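Local coordinates for protein methyl-accepting chemotaxis sensory transducer (Anaeromyxobacter dehalogenans, PDB 4K08) that probably senses small molecules in the periplasm through a PAS-like single Cache domain and relays their presence to the chemotaxis machinery, at residues S105-Y110 against I124-Q129; W59-E64 against L91-F96. All coordinates share one frame; numbering follows the deposited sequence.

Contact 1 of 2, residues S105-Y110 against I124-Q129. With ACT (acetate ion), chain C.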
loop_
_atom_site.group_PDB
_atom_site.type_symbol
_atom_site.label_atom_id
_atom_site.label_comp_id
_atom_site.label_asym_id
_atom_site.label_seq_id
_atom_site.Cartn_x
_atom_site.Cartn_y
_atom_site.Cartn_z
ATOM N N SER A 105 8.744 7.335 3.527
ATOM C CA SER A 105 8.543 6.013 2.964
ATOM C C SER A 105 9.453 5.083 3.745
ATOM O O SER A 105 10.261 5.572 4.561
ATOM C CB SER A 105 8.918 6.023 1.490
ATOM O OG SER A 105 10.313 6.210 1.381
ATOM N N GLY A 106 9.322 3.769 3.528
ATOM C CA GLY A 106 10.173 2.792 4.216
ATOM C C GLY A 106 9.588 1.378 4.284
ATOM O O GLY A 106 8.429 1.161 3.906
ATOM N N PHE A 107 10.380 0.422 4.775
ATOM C CA PHE A 107 9.907 -0.962 4.957
ATOM C C PHE A 107 9.261 -1.165 6.328
ATOM O O PHE A 107 9.726 -0.608 7.326
ATOM C CB PHE A 107 11.056 -1.972 4.788
ATOM C CG PHE A 107 11.578 -2.046 3.393
ATOM C CD1 PHE A 107 10.917 -2.819 2.421
ATOM C CD2 PHE A 107 12.691 -1.309 3.021
ATOM C CE1 PHE A 107 11.390 -2.862 1.114
ATOM C CE2 PHE A 107 13.158 -1.354 1.723
ATOM C CZ PHE A 107 12.512 -2.140 0.767
ATOM N N VAL A 108 8.184 -1.952 6.373
ATOM C CA VAL A 108 7.562 -2.331 7.640
ATOM C C VAL A 108 7.286 -3.819 7.501
ATOM O O VAL A 108 6.767 -4.261 6.439
ATOM C CB VAL A 108 6.211 -1.578 7.930
ATOM C CG1 VAL A 108 5.538 -2.137 9.197
ATOM C CG2 VAL A 108 6.418 -0.064 8.058
ATOM N N ASP A 109 7.619 -4.585 8.546
ATOM C CA ASP A 109 7.357 -6.013 8.535
ATOM C C ASP A 109 6.219 -6.358 9.487
ATOM O O ASP A 109 5.996 -5.674 10.460
ATOM C CB ASP A 109 8.638 -6.837 8.780
ATOM C CG ASP A 109 9.387 -6.408 10.002
ATOM O OD1 ASP A 109 8.771 -6.260 11.090
ATOM O OD2 ASP A 109 10.617 -6.222 9.881
ATOM N N TYR A 110 5.454 -7.388 9.154
ATOM C CA TYR A 110 4.264 -7.753 9.915
ATOM C C TYR A 110 3.782 -9.076 9.335
ATOM O O TYR A 110 4.402 -9.604 8.405
ATOM C CB TYR A 110 3.136 -6.672 9.783
ATOM C CG TYR A 110 2.796 -6.324 8.332
ATOM C CD1 TYR A 110 3.620 -5.473 7.598
ATOM C CD2 TYR A 110 1.661 -6.862 7.693
ATOM C CE1 TYR A 110 3.308 -5.138 6.243
ATOM C CE2 TYR A 110 1.346 -6.526 6.312
ATOM C CZ TYR A 110 2.187 -5.682 5.621
ATOM O OH TYR A 110 1.919 -5.340 4.308
ATOM N N ILE A 124 7.116 -8.435 4.317
ATOM C CA ILE A 124 7.896 -7.212 4.380
ATOM C C ILE A 124 7.383 -6.268 3.284
ATOM O O ILE A 124 7.464 -6.600 2.090
ATOM C CB ILE A 124 9.431 -7.476 4.193
ATOM C CG1 ILE A 124 9.967 -8.434 5.290
ATOM C CG2 ILE A 124 10.179 -6.163 4.230
ATOM C CD1 ILE A 124 11.427 -8.844 5.094
ATOM N N SER A 125 6.826 -5.123 3.677
ATOM C CA SER A 125 6.237 -4.214 2.690
ATOM C C SER A 125 6.975 -2.893 2.608
ATOM O O SER A 125 7.489 -2.375 3.630
ATOM C CB SER A 125 4.767 -3.970 3.011
ATOM O OG SER A 125 3.999 -5.145 2.784
ATOM N N PHE A 126 7.071 -2.357 1.397
ATOM C CA PHE A 126 7.450 -0.958 1.237
ATOM C C PHE A 126 6.196 -0.073 1.123
ATOM O O PHE A 126 5.312 -0.333 0.276
ATOM C CB PHE A 126 8.341 -0.751 0.021
ATOM C CG PHE A 126 9.083 0.574 0.038
ATOM C CD1 PHE A 126 10.186 0.758 0.885
ATOM C CD2 PHE A 126 8.667 1.630 -0.761
ATOM C CE1 PHE A 126 10.882 1.968 0.913
ATOM C CE2 PHE A 126 9.351 2.856 -0.740
ATOM C CZ PHE A 126 10.460 3.023 0.104
ATOM N N VAL A 127 6.117 0.948 1.980
ATOM C CA VAL A 127 5.030 1.928 1.927
ATOM C C VAL A 127 5.527 3.322 1.584
ATOM O O VAL A 127 6.628 3.739 1.962
ATOM C CB VAL A 127 4.246 2.015 3.232
ATOM C CG1 VAL A 127 3.442 0.721 3.450
ATOM C CG2 VAL A 127 5.197 2.386 4.451
ATOM N N THR A 128 4.699 4.040 0.847
ATOM C CA THR A 128 5.036 5.394 0.441
ATOM C C THR A 128 3.792 6.266 0.580
ATOM O O THR A 128 2.715 5.758 0.842
ATOM C CB THR A 128 5.606 5.415 -0.976
ATOM O OG1 THR A 128 6.183 6.708 -1.220
ATOM C CG2 THR A 128 4.514 5.097 -1.985
ATOM N N GLN A 129 3.920 7.578 0.438
ATOM C CA GLN A 129 2.749 8.430 0.639
ATOM C C GLN A 129 2.512 9.286 -0.584
ATOM O O GLN A 129 3.441 9.570 -1.360
ATOM C CB GLN A 129 2.930 9.350 1.865
ATOM C CG GLN A 129 3.990 10.392 1.635
ATOM C CD GLN A 129 4.237 11.286 2.844
ATOM O OE1 GLN A 129 3.446 11.318 3.818
ATOM N NE2 GLN A 129 5.336 12.038 2.782
HETATM C C ACT C . -1.230 -5.901 3.210
HETATM O O ACT C . -2.114 -6.419 2.430
HETATM O OXT ACT C . -0.078 -6.407 3.229
HETATM C CH3 ACT C . -1.491 -4.692 4.119
#
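Two first torsions bring Y110 and S125 together: CG of Y110 sits between its backbone N and carbonyl carbon (chi1 53°), while OG of S125 lies anti to the carbonyl carbon (chi1 -69°). The serine hydroxyl then donates to the phenol oxygen, with OG of S125 2.6 Å from OH of Y110. That phenol donates in turn to the acetate, OH of Y110 standing 2.5 Å from OXT, which lies in the plane of the tyrosine ring at its edge. An alanine in place of Y110 would probably leave the S125 hydroxyl and this acetate oxygen each without the phenol partner and open a gap beside S125. The backbones form an antiparallel ladder in which G106 faces V127 and V108 faces S125 as hydrogen-bonded pairs; the bond from N of V127 to O of G106 is 3.0 Å and nearly straight. On the opposite face of the sheet, F107 and F126 make an edge-to-face pair, centroids 4.9 Å apart and planes at 65°. CD1 of F126 stands 3.6 Å above the centre of the F107 ring. CE1 of F126 also lies 3.5 Å from CA of G106, whose backbone angles would jam a CB against the preceding carbonyl. CG2 of I124 flanks CD1 of F107 at 3.9 Å. These strands form the hairpin of 105-113 and 120-130, the former outermost in the five-stranded antiparallel sheet. F107, F126 and T128 meet helix 5-30, whereas V108, Y110 and V127 meet helix 92-103, which places the hairpin between the two helices.

Contact 2 of 2, residues W59-E64 against L91-F96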
loop_
_atom_site.group_PDB
_atom_site.type_symbol
_atom_site.label_atom_id
_atom_site.label_comp_id
_atom_site.label_asym_id
_atom_site.label_seq_id
_atom_site.Cartn_x
_atom_site.Cartn_y
_atom_site.Cartn_z
ATOM N N TRP A 59 -2.081 -1.942 -2.047
ATOM C CA TRP A 59 -3.281 -1.470 -1.374
ATOM C C TRP A 59 -3.082 0.013 -1.082
ATOM O O TRP A 59 -1.977 0.529 -1.146
ATOM C CB TRP A 59 -3.527 -2.205 -0.014
ATOM C CG TRP A 59 -2.518 -1.738 1.053
ATOM C CD1 TRP A 59 -2.656 -0.664 1.946
ATOM C CD2 TRP A 59 -1.211 -2.284 1.299
ATOM N NE1 TRP A 59 -1.527 -0.559 2.738
ATOM C CE2 TRP A 59 -0.607 -1.491 2.341
ATOM C CE3 TRP A 59 -0.479 -3.344 0.746
ATOM C CZ2 TRP A 59 0.675 -1.753 2.842
ATOM C CZ3 TRP A 59 0.833 -3.616 1.269
ATOM C CH2 TRP A 59 1.383 -2.818 2.299
ATOM N N VAL A 60 -4.168 0.694 -0.744
ATOM C CA VAL A 60 -4.099 2.079 -0.378
ATOM C C VAL A 60 -4.844 2.257 0.938
ATOM O O VAL A 60 -5.987 1.806 1.080
ATOM C CB VAL A 60 -4.763 2.989 -1.448
ATOM C CG1 VAL A 60 -4.718 4.477 -0.944
ATOM C CG2 VAL A 60 -4.085 2.809 -2.833
ATOM N N ASN A 61 -4.208 2.907 1.906
ATOM C CA ASN A 61 -4.952 3.369 3.070
ATOM C C ASN A 61 -4.677 4.851 3.314
ATOM O O ASN A 61 -3.759 5.388 2.719
ATOM C CB ASN A 61 -4.671 2.513 4.329
ATOM C CG ASN A 61 -3.220 2.604 4.810
ATOM O OD1 ASN A 61 -2.370 1.785 4.433
ATOM N ND2 ASN A 61 -2.939 3.589 5.667
ATOM N N ASP A 62 -5.474 5.496 4.170
ATOM C CA ASP A 62 -5.231 6.927 4.468
ATOM C C ASP A 62 -4.611 7.077 5.845
ATOM O O ASP A 62 -4.188 6.072 6.467
ATOM C CB ASP A 62 -6.491 7.827 4.345
ATOM C CG ASP A 62 -7.580 7.516 5.391
ATOM O OD1 ASP A 62 -7.314 6.934 6.489
ATOM O OD2 ASP A 62 -8.752 7.856 5.090
ATOM N N LEU A 63 -4.544 8.320 6.322
ATOM C CA LEU A 63 -3.734 8.612 7.504
ATOM C C LEU A 63 -4.455 8.415 8.833
ATOM O O LEU A 63 -3.820 8.444 9.881
ATOM C CB LEU A 63 -3.150 10.042 7.398
ATOM C CG LEU A 63 -2.234 10.210 6.164
ATOM C CD1 LEU A 63 -1.766 11.655 6.060
ATOM C CD2 LEU A 63 -1.043 9.251 6.187
ATOM N N GLU A 64 -5.765 8.182 8.798
ATOM C CA GLU A 64 -6.527 7.947 10.022
ATOM C C GLU A 64 -5.898 6.882 10.971
ATOM O O GLU A 64 -5.771 7.157 12.157
ATOM C CB GLU A 64 -8.005 7.638 9.704
ATOM C CG GLU A 64 -8.929 7.624 10.944
ATOM C CD GLU A 64 -10.407 7.435 10.591
ATOM O OE1 GLU A 64 -10.790 7.623 9.399
ATOM O OE2 GLU A 64 -11.184 7.073 11.501
ATOM N N LEU A 91 0.301 -3.161 15.422
ATOM C CA LEU A 91 -0.660 -2.190 14.895
ATOM C C LEU A 91 -0.080 -1.782 13.547
ATOM O O LEU A 91 0.402 -0.689 13.391
ATOM C CB LEU A 91 -0.778 -0.995 15.864
ATOM C CG LEU A 91 -1.578 -1.260 17.147
ATOM C CD1 LEU A 91 -1.299 -0.211 18.343
ATOM C CD2 LEU A 91 -3.081 -1.295 16.773
ATOM N N LEU A 92 -0.056 -2.706 12.582
ATOM C CA LEU A 92 0.757 -2.529 11.373
ATOM C C LEU A 92 0.360 -1.277 10.524
ATOM O O LEU A 92 1.241 -0.614 9.976
ATOM C CB LEU A 92 0.742 -3.806 10.516
ATOM C CG LEU A 92 -0.622 -4.278 10.025
ATOM C CD1 LEU A 92 -0.731 -4.119 8.514
ATOM C CD2 LEU A 92 -0.883 -5.752 10.437
ATOM N N PHE A 93 -0.933 -0.957 10.431
ATOM C CA PHE A 93 -1.368 0.235 9.641
ATOM C C PHE A 93 -0.963 1.519 10.367
ATOM O O PHE A 93 -0.453 2.452 9.739
ATOM C CB PHE A 93 -2.875 0.204 9.341
ATOM C CG PHE A 93 -3.264 -0.904 8.407
ATOM C CD1 PHE A 93 -2.971 -0.813 7.042
ATOM C CD2 PHE A 93 -3.876 -2.061 8.890
ATOM C CE1 PHE A 93 -3.295 -1.867 6.155
ATOM C CE2 PHE A 93 -4.218 -3.127 8.018
ATOM C CZ PHE A 93 -3.925 -3.012 6.627
ATOM N N GLN A 94 -1.097 1.522 11.704
ATOM C CA GLN A 94 -0.564 2.644 12.473
ATOM C C GLN A 94 0.939 2.768 12.158
ATOM O O GLN A 94 1.425 3.880 11.957
ATOM C CB GLN A 94 -0.874 2.531 14.000
ATOM C CG GLN A 94 -2.050 3.505 14.409
ATOM C CD GLN A 94 -2.912 2.934 15.558
ATOM O OE1 GLN A 94 -3.909 2.191 15.315
ATOM N NE2 GLN A 94 -2.497 3.224 16.815
ATOM N N GLU A 95 1.648 1.641 12.059
ATOM C CA GLU A 95 3.085 1.718 11.795
ATOM C C GLU A 95 3.391 2.231 10.375
ATOM O O GLU A 95 4.379 2.931 10.168
ATOM C CB GLU A 95 3.778 0.382 12.091
ATOM C CG GLU A 95 3.891 0.073 13.591
ATOM C CD GLU A 95 4.678 1.139 14.363
ATOM O OE1 GLU A 95 5.883 1.303 14.059
ATOM O OE2 GLU A 95 4.094 1.824 15.248
ATOM N N PHE A 96 2.546 1.908 9.398
ATOM C CA PHE A 96 2.693 2.504 8.057
ATOM C C PHE A 96 2.581 4.033 8.128
ATOM O O PHE A 96 3.351 4.756 7.509
ATOM C CB PHE A 96 1.596 2.029 7.095
ATOM C CG PHE A 96 1.596 0.546 6.830
ATOM C CD1 PHE A 96 2.718 -0.230 7.073
ATOM C CD2 PHE A 96 0.467 -0.064 6.275
ATOM C CE1 PHE A 96 2.696 -1.600 6.811
ATOM C CE2 PHE A 96 0.440 -1.438 6.021
ATOM C CZ PHE A 96 1.560 -2.198 6.277
#
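An aromatic cluster of W59, F93 and F96 joins strand 59-62 to the start of helix 92-103, with the segment axes 9.8 Å apart at 78°. The closest approach across it is between W59 CZ2 and F96 CE2, at 3.2 Å. Here the planes of the tryptophan six-membered ring and the F96 ring are inclined by only 29°, but their centroids lie 5.3 Å apart, and F96 meets CZ2 of the indole through CE2 and CZ instead of stacking squarely over it. F93 is turned differently: its edge addresses the five-membered ring of W59 in an offset edge-to-face pair with planes at 89°. In the PAS-like Cache fold, the helix thus packs its aromatic side chains against one face of the central antiparallel sheet. N61, two residues on along the same strand, braces the indole: its OD1 accepts from W59 NE1 at 3.0 Å, in the indole plane and in the carbonyl plane of the amide. This bond probably limits rotation of the indole. The same OD1 lies near the ring planes of both phenylalanines, at their edges, 3.7 Å from CD1 of F93 and 3.9 Å from CD2 of F96. The other polar end of this buried amide is also satisfied, as ND2 of N61 donates to O of D62 at 2.9 Å.

Contact 1 and contact 2, with centres about 10 Å apart, meet through side chains on one face of the shared sheet. The phenol OH of Y110 lies 3.3 Å from CH2 of W59, and S125 OG is 3.5 Å from that same carbon. F96 bridges to the hairpin, its CZ 3.4 Å from Y110 CE1 and its CE1 3.7 Å from V108 CB. The acetate, probably from the crystallisation liquor, is about 4 Å from the W59 side chain at the nearest atoms and is also hydrogen-bonded to Y57, H70 and K123. Its site is consistent with a small-ligand pocket, to which contact 1 supplies the Y110 hydroxyl and contact 2 the indole of W59.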